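Local coordinates for protein endo-arabinase (Bacteroides thetaiotaomicron, PDB 5C0P) that probably hydrolyses glycosidic bonds in arabinan, as a metal-binding member of glycoside hydrolase family 43, at residues 38-43 / 265-270; 134-139 / 204-209; 148-153 / 163-168. All blocks are in the same frame, centred on the assembly; numbering follows the deposited sequence.

Interaction 1. Residues 38-43 / 265-270; sequences SMYYLH and FKDLKG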
loop_
_atom_site.group_PDB
_atom_site.type_symbol
_atom_site.label_atom_id
_atom_site.label_comp_id
_atom_site.label_asym_id
_atom_site.label_seq_id
_atom_site.Cartn_x
_atom_site.Cartn_y
_atom_site.Cartn_z
ATOM N N SER A 38 -6.686 6.419 -19.919
ATOM C CA SER A 38 -5.366 6.227 -20.526
ATOM C C SER A 38 -4.309 7.127 -19.886
ATOM O O SER A 38 -3.561 7.833 -20.578
ATOM C CB SER A 38 -5.429 6.443 -22.042
ATOM O OG SER A 38 -4.263 5.931 -22.662
HETATM N N MSE A 39 -4.272 7.106 -18.556
HETATM C CA MSE A 39 -3.374 7.945 -17.766
HETATM C C MSE A 39 -2.926 7.201 -16.527
HETATM O O MSE A 39 -3.600 6.272 -16.069
HETATM C CB MSE A 39 -4.088 9.229 -17.313
HETATM C CG MSE A 39 -4.363 10.257 -18.404
HETATM SE SE MSE A 39 -2.730 11.229 -18.878
HETATM C CE MSE A 39 -3.539 12.472 -20.127
ATOM N N TYR A 40 -1.798 7.633 -15.974
ATOM C CA TYR A 40 -1.318 7.170 -14.680
ATOM C C TYR A 40 -1.662 8.229 -13.633
ATOM O O TYR A 40 -1.573 9.433 -13.900
ATOM C CB TYR A 40 0.197 7.018 -14.701
ATOM C CG TYR A 40 0.741 6.052 -15.728
ATOM C CD1 TYR A 40 0.821 4.698 -15.458
ATOM C CD2 TYR A 40 1.216 6.510 -16.956
ATOM C CE1 TYR A 40 1.342 3.812 -16.384
ATOM C CE2 TYR A 40 1.738 5.631 -17.893
ATOM C CZ TYR A 40 1.796 4.283 -17.594
ATOM O OH TYR A 40 2.314 3.398 -18.505
ATOM N N TYR A 41 -2.057 7.782 -12.444
ATOM C CA TYR A 41 -2.409 8.702 -11.365
ATOM C C TYR A 41 -1.619 8.369 -10.117
ATOM O O TYR A 41 -1.526 7.205 -9.726
ATOM C CB TYR A 41 -3.908 8.658 -11.055
ATOM C CG TYR A 41 -4.768 9.059 -12.224
ATOM C CD1 TYR A 41 -5.041 8.159 -13.254
ATOM C CD2 TYR A 41 -5.303 10.338 -12.312
ATOM C CE1 TYR A 41 -5.815 8.531 -14.339
ATOM C CE2 TYR A 41 -6.077 10.721 -13.389
ATOM C CZ TYR A 41 -6.333 9.814 -14.399
ATOM O OH TYR A 41 -7.105 10.212 -15.464
ATOM N N LEU A 42 -1.097 9.407 -9.475
ATOM C CA LEU A 42 -0.372 9.263 -8.219
ATOM C C LEU A 42 -1.051 10.135 -7.171
ATOM O O LEU A 42 -0.908 11.369 -7.171
ATOM C CB LEU A 42 1.090 9.669 -8.415
ATOM C CG LEU A 42 2.062 9.669 -7.229
ATOM C CD1 LEU A 42 1.945 8.392 -6.418
ATOM C CD2 LEU A 42 3.495 9.835 -7.734
ATOM N N HIS A 43 -1.827 9.479 -6.307
ATOM C CA HIS A 43 -2.469 10.131 -5.175
ATOM C C HIS A 43 -1.517 10.047 -3.992
ATOM O O HIS A 43 -0.925 8.998 -3.750
ATOM C CB HIS A 43 -3.763 9.400 -4.828
ATOM C CG HIS A 43 -4.803 9.472 -5.900
ATOM N ND1 HIS A 43 -5.891 10.311 -5.812
ATOM C CD2 HIS A 43 -4.939 8.793 -7.059
ATOM C CE1 HIS A 43 -6.651 10.155 -6.883
ATOM N NE2 HIS A 43 -6.092 9.235 -7.661
ATOM N N PHE A 265 3.042 -2.931 -10.771
ATOM C CA PHE A 265 1.993 -2.737 -11.752
ATOM C C PHE A 265 2.547 -2.957 -13.144
ATOM O O PHE A 265 3.759 -2.883 -13.361
ATOM C CB PHE A 265 1.423 -1.318 -11.653
ATOM C CG PHE A 265 2.415 -0.226 -11.997
ATOM C CD1 PHE A 265 2.482 0.303 -13.284
ATOM C CD2 PHE A 265 3.264 0.287 -11.024
ATOM C CE1 PHE A 265 3.392 1.317 -13.602
ATOM C CE2 PHE A 265 4.180 1.291 -11.330
ATOM C CZ PHE A 265 4.241 1.816 -12.612
ATOM N N LYS A 266 1.659 -3.198 -14.099
ATOM C CA LYS A 266 2.080 -3.214 -15.491
ATOM C C LYS A 266 1.777 -1.874 -16.118
ATOM O O LYS A 266 0.665 -1.345 -15.969
ATOM C CB LYS A 266 1.402 -4.344 -16.264
ATOM C CG LYS A 266 1.934 -5.703 -15.861
ATOM C CD LYS A 266 1.280 -6.813 -16.646
ATOM C CE LYS A 266 2.023 -8.122 -16.421
ATOM N NZ LYS A 266 1.350 -9.263 -17.098
ATOM N N ASP A 267 2.772 -1.311 -16.798
ATOM C CA ASP A 267 2.564 -0.050 -17.502
ATOM C C ASP A 267 1.685 -0.263 -18.738
ATOM O O ASP A 267 1.231 -1.388 -18.993
ATOM C CB ASP A 267 3.886 0.682 -17.810
ATOM C CG ASP A 267 4.719 0.024 -18.903
ATOM O OD1 ASP A 267 4.253 -0.893 -19.609
ATOM O OD2 ASP A 267 5.876 0.471 -19.075
ATOM N N LEU A 268 1.437 0.807 -19.491
ATOM C CA LEU A 268 0.514 0.743 -20.627
ATOM C C LEU A 268 0.996 -0.178 -21.749
ATOM O O LEU A 268 0.209 -0.591 -22.601
ATOM C CB LEU A 268 0.228 2.147 -21.169
ATOM C CG LEU A 268 -0.542 3.048 -20.207
ATOM C CD1 LEU A 268 -0.582 4.454 -20.763
ATOM C CD2 LEU A 268 -1.954 2.520 -20.000
ATOM N N LYS A 269 2.291 -0.489 -21.745
ATOM C CA LYS A 269 2.880 -1.410 -22.711
ATOM C C LYS A 269 2.981 -2.839 -22.174
ATOM O O LYS A 269 3.459 -3.737 -22.871
ATOM C CB LYS A 269 4.259 -0.911 -23.132
ATOM C CG LYS A 269 4.213 0.334 -23.994
ATOM C CD LYS A 269 5.606 0.821 -24.371
ATOM C CE LYS A 269 6.361 1.340 -23.163
ATOM N NZ LYS A 269 7.687 1.908 -23.559
ATOM N N GLY A 270 2.549 -3.047 -20.937
ATOM C CA GLY A 270 2.557 -4.381 -20.360
ATOM C C GLY A 270 3.816 -4.723 -19.581
ATOM O O GLY A 270 3.950 -5.851 -19.109
#

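Interaction 2. Residues 134-139 / 204-209; sequences CLDGSL and TDAPFI. With TRS (2-amino-2-hydroxymethyl-propane-1,3-diol), chain J.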
loop_
_atom_site.group_PDB
_atom_site.type_symbol
_atom_site.label_atom_id
_atom_site.label_comp_id
_atom_site.label_asym_id
_atom_site.label_seq_id
_atom_site.Cartn_x
_atom_site.Cartn_y
_atom_site.Cartn_z
ATOM N N CYS A 134 -4.455 -0.271 13.199
ATOM C CA CYS A 134 -4.126 -0.850 11.898
ATOM C C CYS A 134 -3.761 0.198 10.859
ATOM O O CYS A 134 -4.176 1.357 10.940
ATOM C CB CYS A 134 -5.291 -1.669 11.345
ATOM S SG CYS A 134 -5.849 -3.001 12.405
ATOM N N LEU A 135 -2.983 -0.219 9.868
ATOM C CA LEU A 135 -2.584 0.686 8.802
ATOM C C LEU A 135 -2.271 -0.045 7.514
ATOM O O LEU A 135 -2.165 -1.278 7.488
ATOM C CB LEU A 135 -1.394 1.559 9.227
ATOM C CG LEU A 135 -0.122 0.953 9.818
ATOM C CD1 LEU A 135 0.780 0.324 8.768
ATOM C CD2 LEU A 135 0.648 2.026 10.579
ATOM N N ASP A 136 -2.143 0.738 6.446
ATOM C CA ASP A 136 -1.697 0.258 5.143
ATOM C C ASP A 136 -2.627 -0.788 4.541
ATOM O O ASP A 136 -2.172 -1.710 3.876
ATOM C CB ASP A 136 -0.241 -0.265 5.207
ATOM C CG ASP A 136 0.782 0.843 5.408
ATOM O OD1 ASP A 136 0.401 2.039 5.433
ATOM O OD2 ASP A 136 1.982 0.521 5.541
ATOM N N GLY A 137 -3.932 -0.653 4.777
ATOM C CA GLY A 137 -4.895 -1.544 4.152
ATOM C C GLY A 137 -4.836 -1.466 2.637
ATOM O O GLY A 137 -4.947 -0.376 2.045
ATOM N N SER A 138 -4.662 -2.623 2.003
ATOM C CA SER A 138 -4.576 -2.695 0.549
ATOM C C SER A 138 -5.570 -3.702 -0.011
ATOM O O SER A 138 -6.189 -4.470 0.736
ATOM C CB SER A 138 -3.155 -3.057 0.116
ATOM O OG SER A 138 -2.822 -4.377 0.508
ATOM N N LEU A 139 -5.719 -3.699 -1.334
ATOM C CA LEU A 139 -6.695 -4.552 -2.007
ATOM C C LEU A 139 -5.969 -5.529 -2.916
ATOM O O LEU A 139 -5.103 -5.144 -3.707
ATOM C CB LEU A 139 -7.653 -3.689 -2.832
ATOM C CG LEU A 139 -8.752 -4.401 -3.624
ATOM C CD1 LEU A 139 -9.762 -5.035 -2.698
ATOM C CD2 LEU A 139 -9.438 -3.421 -4.561
ATOM N N THR A 204 5.831 -3.814 10.556
ATOM C CA THR A 204 5.205 -4.282 9.319
ATOM C C THR A 204 4.555 -3.097 8.613
ATOM O O THR A 204 3.720 -2.396 9.201
ATOM C CB THR A 204 4.135 -5.362 9.531
ATOM O OG1 THR A 204 3.220 -4.943 10.549
ATOM C CG2 THR A 204 4.760 -6.691 9.927
ATOM N N ASP A 205 4.953 -2.886 7.358
ATOM C CA ASP A 205 4.385 -1.853 6.495
ATOM C C ASP A 205 3.989 -2.457 5.151
ATOM O O ASP A 205 4.602 -3.414 4.676
ATOM C CB ASP A 205 5.424 -0.750 6.191
ATOM C CG ASP A 205 5.557 0.307 7.288
ATOM O OD1 ASP A 205 4.733 0.370 8.225
ATOM O OD2 ASP A 205 6.498 1.128 7.178
ATOM N N ALA A 206 2.961 -1.880 4.536
ATOM C CA ALA A 206 2.776 -1.948 3.080
ATOM C C ALA A 206 2.543 -3.300 2.391
ATOM O O ALA A 206 3.048 -3.509 1.297
ATOM C CB ALA A 206 3.960 -1.243 2.407
ATOM N N PRO A 207 1.757 -4.207 2.991
ATOM C CA PRO A 207 1.543 -5.470 2.273
ATOM C C PRO A 207 0.882 -5.286 0.901
ATOM O O PRO A 207 -0.075 -4.525 0.753
ATOM C CB PRO A 207 0.600 -6.241 3.203
ATOM C CG PRO A 207 -0.105 -5.166 3.993
ATOM C CD PRO A 207 0.923 -4.104 4.199
ATOM N N PHE A 208 1.398 -6.004 -0.091
ATOM C CA PHE A 208 0.858 -5.960 -1.436
ATOM C C PHE A 208 1.120 -7.297 -2.107
ATOM O O PHE A 208 2.259 -7.755 -2.142
ATOM C CB PHE A 208 1.515 -4.836 -2.238
ATOM C CG PHE A 208 0.858 -4.601 -3.574
ATOM C CD1 PHE A 208 -0.264 -3.788 -3.678
ATOM C CD2 PHE A 208 1.340 -5.221 -4.709
ATOM C CE1 PHE A 208 -0.886 -3.584 -4.905
ATOM C CE2 PHE A 208 0.724 -5.035 -5.940
ATOM C CZ PHE A 208 -0.382 -4.210 -6.041
ATOM N N ILE A 209 0.077 -7.918 -2.655
ATOM C CA ILE A 209 0.234 -9.210 -3.312
ATOM C C ILE A 209 0.198 -9.072 -4.830
ATOM O O ILE A 209 -0.637 -8.348 -5.380
ATOM C CB ILE A 209 -0.854 -10.221 -2.853
ATOM C CG1 ILE A 209 -0.643 -10.609 -1.385
ATOM C CG2 ILE A 209 -0.843 -11.468 -3.728
ATOM C CD1 ILE A 209 -1.791 -11.453 -0.778
HETATM C C TRS J . 3.570 4.327 6.568
HETATM C C1 TRS J . 2.582 3.792 7.601
HETATM C C2 TRS J . 3.344 3.593 5.252
HETATM C C3 TRS J . 3.442 5.848 6.418
HETATM N N TRS J . 4.930 4.049 7.039
HETATM O O1 TRS J . 1.244 4.111 7.261
HETATM O O2 TRS J . 3.861 2.273 5.305
HETATM O O3 TRS J . 4.503 6.400 5.644
HETATM O O HOH W 1 -0.316 -1.943 1.922
HETATM O O HOH W 2 -2.421 -6.750 -3.874
#

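Interaction 3. Residues 148-153 / 163-168; sequences WLLFCR and IYAQRL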
loop_
_atom_site.group_PDB
_atom_site.type_symbol
_atom_site.label_atom_id
_atom_site.label_comp_id
_atom_site.label_asym_id
_atom_site.label_seq_id
_atom_site.Cartn_x
_atom_site.Cartn_y
_atom_site.Cartn_z
ATOM N N TRP A 148 -9.825 -9.074 -1.520
ATOM C CA TRP A 148 -9.209 -9.293 -0.226
ATOM C C TRP A 148 -8.622 -8.005 0.293
ATOM O O TRP A 148 -8.009 -7.244 -0.468
ATOM C CB TRP A 148 -8.055 -10.282 -0.352
ATOM C CG TRP A 148 -8.451 -11.710 -0.599
ATOM C CD1 TRP A 148 -8.764 -12.284 -1.797
ATOM C CD2 TRP A 148 -8.552 -12.743 0.387
ATOM N NE1 TRP A 148 -9.053 -13.620 -1.618
ATOM C CE2 TRP A 148 -8.931 -13.923 -0.285
ATOM C CE3 TRP A 148 -8.350 -12.782 1.772
ATOM C CZ2 TRP A 148 -9.114 -15.141 0.389
ATOM C CZ3 TRP A 148 -8.531 -13.984 2.440
ATOM C CH2 TRP A 148 -8.905 -15.150 1.745
ATOM N N LEU A 149 -8.789 -7.794 1.596
ATOM C CA LEU A 149 -8.119 -6.730 2.330
ATOM C C LEU A 149 -6.849 -7.300 2.958
ATOM O O LEU A 149 -6.892 -8.349 3.597
ATOM C CB LEU A 149 -9.045 -6.220 3.437
ATOM C CG LEU A 149 -8.436 -5.195 4.390
ATOM C CD1 LEU A 149 -8.267 -3.863 3.658
ATOM C CD2 LEU A 149 -9.314 -5.038 5.618
ATOM N N LEU A 150 -5.723 -6.616 2.765
ATOM C CA LEU A 150 -4.485 -6.944 3.476
ATOM C C LEU A 150 -4.192 -5.747 4.361
ATOM O O LEU A 150 -4.386 -4.616 3.943
ATOM C CB LEU A 150 -3.320 -7.129 2.505
ATOM C CG LEU A 150 -3.539 -8.043 1.309
ATOM C CD1 LEU A 150 -2.303 -8.013 0.401
ATOM C CD2 LEU A 150 -3.859 -9.446 1.767
ATOM N N PHE A 151 -3.746 -5.974 5.590
ATOM C CA PHE A 151 -3.426 -4.838 6.444
ATOM C C PHE A 151 -2.390 -5.180 7.493
ATOM O O PHE A 151 -2.104 -6.355 7.750
ATOM C CB PHE A 151 -4.685 -4.223 7.086
ATOM C CG PHE A 151 -5.389 -5.120 8.071
ATOM C CD1 PHE A 151 -5.051 -5.104 9.419
ATOM C CD2 PHE A 151 -6.413 -5.963 7.647
ATOM C CE1 PHE A 151 -5.720 -5.920 10.322
ATOM C CE2 PHE A 151 -7.087 -6.782 8.547
ATOM C CZ PHE A 151 -6.742 -6.761 9.884
ATOM N N CYS A 152 -1.833 -4.139 8.096
ATOM C CA CYS A 152 -0.886 -4.307 9.192
ATOM C C CYS A 152 -1.553 -3.988 10.507
ATOM O O CYS A 152 -2.371 -3.072 10.600
ATOM C CB CYS A 152 0.265 -3.321 9.036
ATOM S SG CYS A 152 1.189 -3.531 7.526
ATOM N N ARG A 153 -1.186 -4.737 11.538
ATOM C CA ARG A 153 -1.533 -4.350 12.885
ATOM C C ARG A 153 -0.249 -3.796 13.461
ATOM O O ARG A 153 0.772 -4.497 13.510
ATOM C CB ARG A 153 -2.027 -5.539 13.696
ATOM C CG ARG A 153 -2.738 -5.098 14.937
ATOM C CD ARG A 153 -3.264 -6.240 15.762
ATOM N NE ARG A 153 -3.678 -5.717 17.055
ATOM C CZ ARG A 153 -4.081 -6.469 18.067
ATOM N NH1 ARG A 153 -4.123 -7.785 17.930
ATOM N NH2 ARG A 153 -4.438 -5.904 19.211
ATOM N N ILE A 163 0.902 -8.891 9.914
ATOM C CA ILE A 163 0.186 -8.659 8.666
ATOM C C ILE A 163 -0.978 -9.649 8.571
ATOM O O ILE A 163 -0.812 -10.847 8.851
ATOM C CB ILE A 163 1.128 -8.765 7.441
ATOM C CG1 ILE A 163 2.039 -7.538 7.410
ATOM C CG2 ILE A 163 0.327 -8.864 6.144
ATOM C CD1 ILE A 163 3.115 -7.561 6.330
ATOM N N TYR A 164 -2.152 -9.125 8.205
ATOM C CA TYR A 164 -3.405 -9.894 8.145
ATOM C C TYR A 164 -4.026 -9.875 6.761
ATOM O O TYR A 164 -3.842 -8.919 6.013
ATOM C CB TYR A 164 -4.452 -9.324 9.105
ATOM C CG TYR A 164 -4.152 -9.597 10.548
ATOM C CD1 TYR A 164 -3.302 -8.771 11.264
ATOM C CD2 TYR A 164 -4.727 -10.681 11.202
ATOM C CE1 TYR A 164 -3.009 -9.036 12.588
ATOM C CE2 TYR A 164 -4.437 -10.954 12.527
ATOM C CZ TYR A 164 -3.584 -10.121 13.217
ATOM O OH TYR A 164 -3.298 -10.385 14.541
ATOM N N ALA A 165 -4.785 -10.923 6.447
ATOM C CA ALA A 165 -5.665 -10.916 5.281
ATOM C C ALA A 165 -7.107 -11.173 5.712
ATOM O O ALA A 165 -7.360 -11.859 6.710
ATOM C CB ALA A 165 -5.232 -11.961 4.271
ATOM N N GLN A 166 -8.055 -10.645 4.942
ATOM C CA GLN A 166 -9.463 -10.844 5.250
ATOM C C GLN A 166 -10.271 -10.633 3.977
ATOM O O GLN A 166 -10.013 -9.671 3.258
ATOM C CB GLN A 166 -9.896 -9.825 6.308
ATOM C CG GLN A 166 -11.238 -10.116 6.957
ATOM C CD GLN A 166 -11.531 -9.180 8.101
ATOM O OE1 GLN A 166 -10.839 -8.175 8.298
ATOM N NE2 GLN A 166 -12.571 -9.494 8.861
ATOM N N ARG A 167 -11.247 -11.494 3.695
ATOM C CA ARG A 167 -12.092 -11.250 2.519
ATOM C C ARG A 167 -12.934 -9.994 2.702
ATOM O O ARG A 167 -13.385 -9.682 3.815
ATOM C CB ARG A 167 -13.008 -12.437 2.206
ATOM C CG ARG A 167 -12.297 -13.635 1.567
ATOM C CD ARG A 167 -13.328 -14.606 0.982
ATOM N NE ARG A 167 -12.714 -15.772 0.337
ATOM C CZ ARG A 167 -12.175 -15.749 -0.881
ATOM N NH1 ARG A 167 -12.172 -14.613 -1.577
ATOM N NH2 ARG A 167 -11.630 -16.849 -1.396
ATOM N N LEU A 168 -13.138 -9.273 1.605
ATOM C CA LEU A 168 -14.068 -8.157 1.575
ATOM C C LEU A 168 -15.356 -8.579 0.877
ATOM O O LEU A 168 -15.344 -9.436 -0.017
ATOM C CB LEU A 168 -13.457 -6.980 0.817
ATOM C CG LEU A 168 -12.331 -6.234 1.522
ATOM C CD1 LEU A 168 -11.550 -5.368 0.539
ATOM C CD2 LEU A 168 -12.915 -5.375 2.619
#

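Interaction 1. Residues 38-43 / 265-270
S38 meets L268 loosely, with S38 OG 4.4 Å from L268 CD1. The main partner in segment 38-43 is Y40. With CG anti to the carbonyl carbon (chi1 -59°), its ring sets out toward 265-270. The ring first passes F265, and CE1 of Y40 lies 4.3 Å from CE1 of F265. Farther out it meets L268 tip to tip, with Y40 CZ 3.7 Å from L268 CG. L268 N donates to Y40 OH at 2.9 Å, in a nearly straight bond (163° at the hydrogen). D267 CB sits beside the ring edge, 3.2 Å from Y40 OH. The turn that receives the tyrosine is a type I beta turn from D267 to G270. At its start D267 OD1 accepts from K269 N at 2.9 Å, an Asx turn, with the N-H above the carboxylate plane. D267 OD2 forms a salt bridge with R271. F265 packs further on I31 and V33 of strand 30-34. The contact joins the first and last sheets of the five-bladed propeller. A buried phenol thus binds a backbone N-H of the turn while its ring packs on leucine and phenylalanine, so one side chain gives both polar and apolar contact across this junction.

Interaction 2. Residues 134-139 / 204-209
The centre of the GH43 propeller brings D136 against A206, where two strands of neighbouring sheets run nearly parallel at 17°. A206 N donates to D136 OD2 at 2.8 Å, on the anti side of the carboxylate. A Tris molecule, probably from the crystallisation liquor, holds the same group: its O1 donates to D136 OD1 at 2.9 Å and its O2 to D136 OD2 at 2.6 Å. It also bonds R27, D28 and H261. D205 OD1 lies 3.8 Å from D136 OD2, two like charges; D205 OD2 is hydrogen-bonded to Y231 and weakly to the Tris N. With S138 OG between its own backbone N and carbonyl carbon (chi1 67°), the hydroxyl donates to P207 O at 2.8 Å. A water donates to D136 O and to P207 O. P207 CD packs 4.1 Å from D136 CB. At D136, an alanine would probably leave A206 N without this acceptor and the Tris hydroxyls without their carboxylate. A206 N holds one carboxylate oxygen while Tris hydroxyls occupy both, consistent with a group placed to meet substrate hydroxyls. D136 is predicted to orient substrate and proton donor and to tune the pKa of the catalytic glutamate.

Interaction 3. Residues 148-153 / 163-168
R167 reaches over W148 at one end of this antiparallel strand pair. From its CB, chi1 (-75°) puts CG anti to the carbonyl carbon. CG then lies over the face of the W148 six-membered ring, 3.6 Å from its centroid, a CH-pi contact. The chain runs extended to NE, which passes near CZ2 and CH2 of the indole. CZ of R167 comes 3.4 Å from W148 CZ2, which lies under the centre of the guanidinium. The two planes are turned 43° apart. At the tip, NH2 also lies near CZ2, and R167 NH1 is 3.3 Å from W148 NE1. Both are donors and do not bond each other; D142 OD2 accepts from both. The two segments are neighbouring strands of one propeller blade, with strand 134-141 on the far side of 147-153. Between them, L149 N donates to Q166 O at 2.8 Å and Y164 N to F151 O at 2.8 Å. The return bonds run from Q166 N to L149 O and from F151 N to Y164 O. Y164 CB sits over the F151 ring, 3.8 Å from its centroid. The two rings are near parallel (13°) but slid apart. On the other face of the sheet, L150 CD2 meets A165 CB. The shared D142 carboxylate probably helps the two donors lie close together, and its negative charge would probably offset the positive charge of R167.

How the interactions relate
All three contacts belong to one propeller built from five antiparallel sheets. Along the chain they are nested: interaction 3 lies inside the loop closed by interaction 2, and both lie inside that of interaction 1. Interaction 3 pairs strands within one sheet. Interaction 2 joins that sheet to the next one. Interaction 1 joins the first sheet to the last. Interactions 2 and 3 touch, their centres about 7 Å apart, because strands 134-141 and 147-153 are sheet neighbours. Interaction 1 stands apart, its centre about 20 Å from that of interaction 2 and 24 Å from that of interaction 3. They thus sample the closure between first and last blades, the central site, and the pairing inside the blade that carries D136.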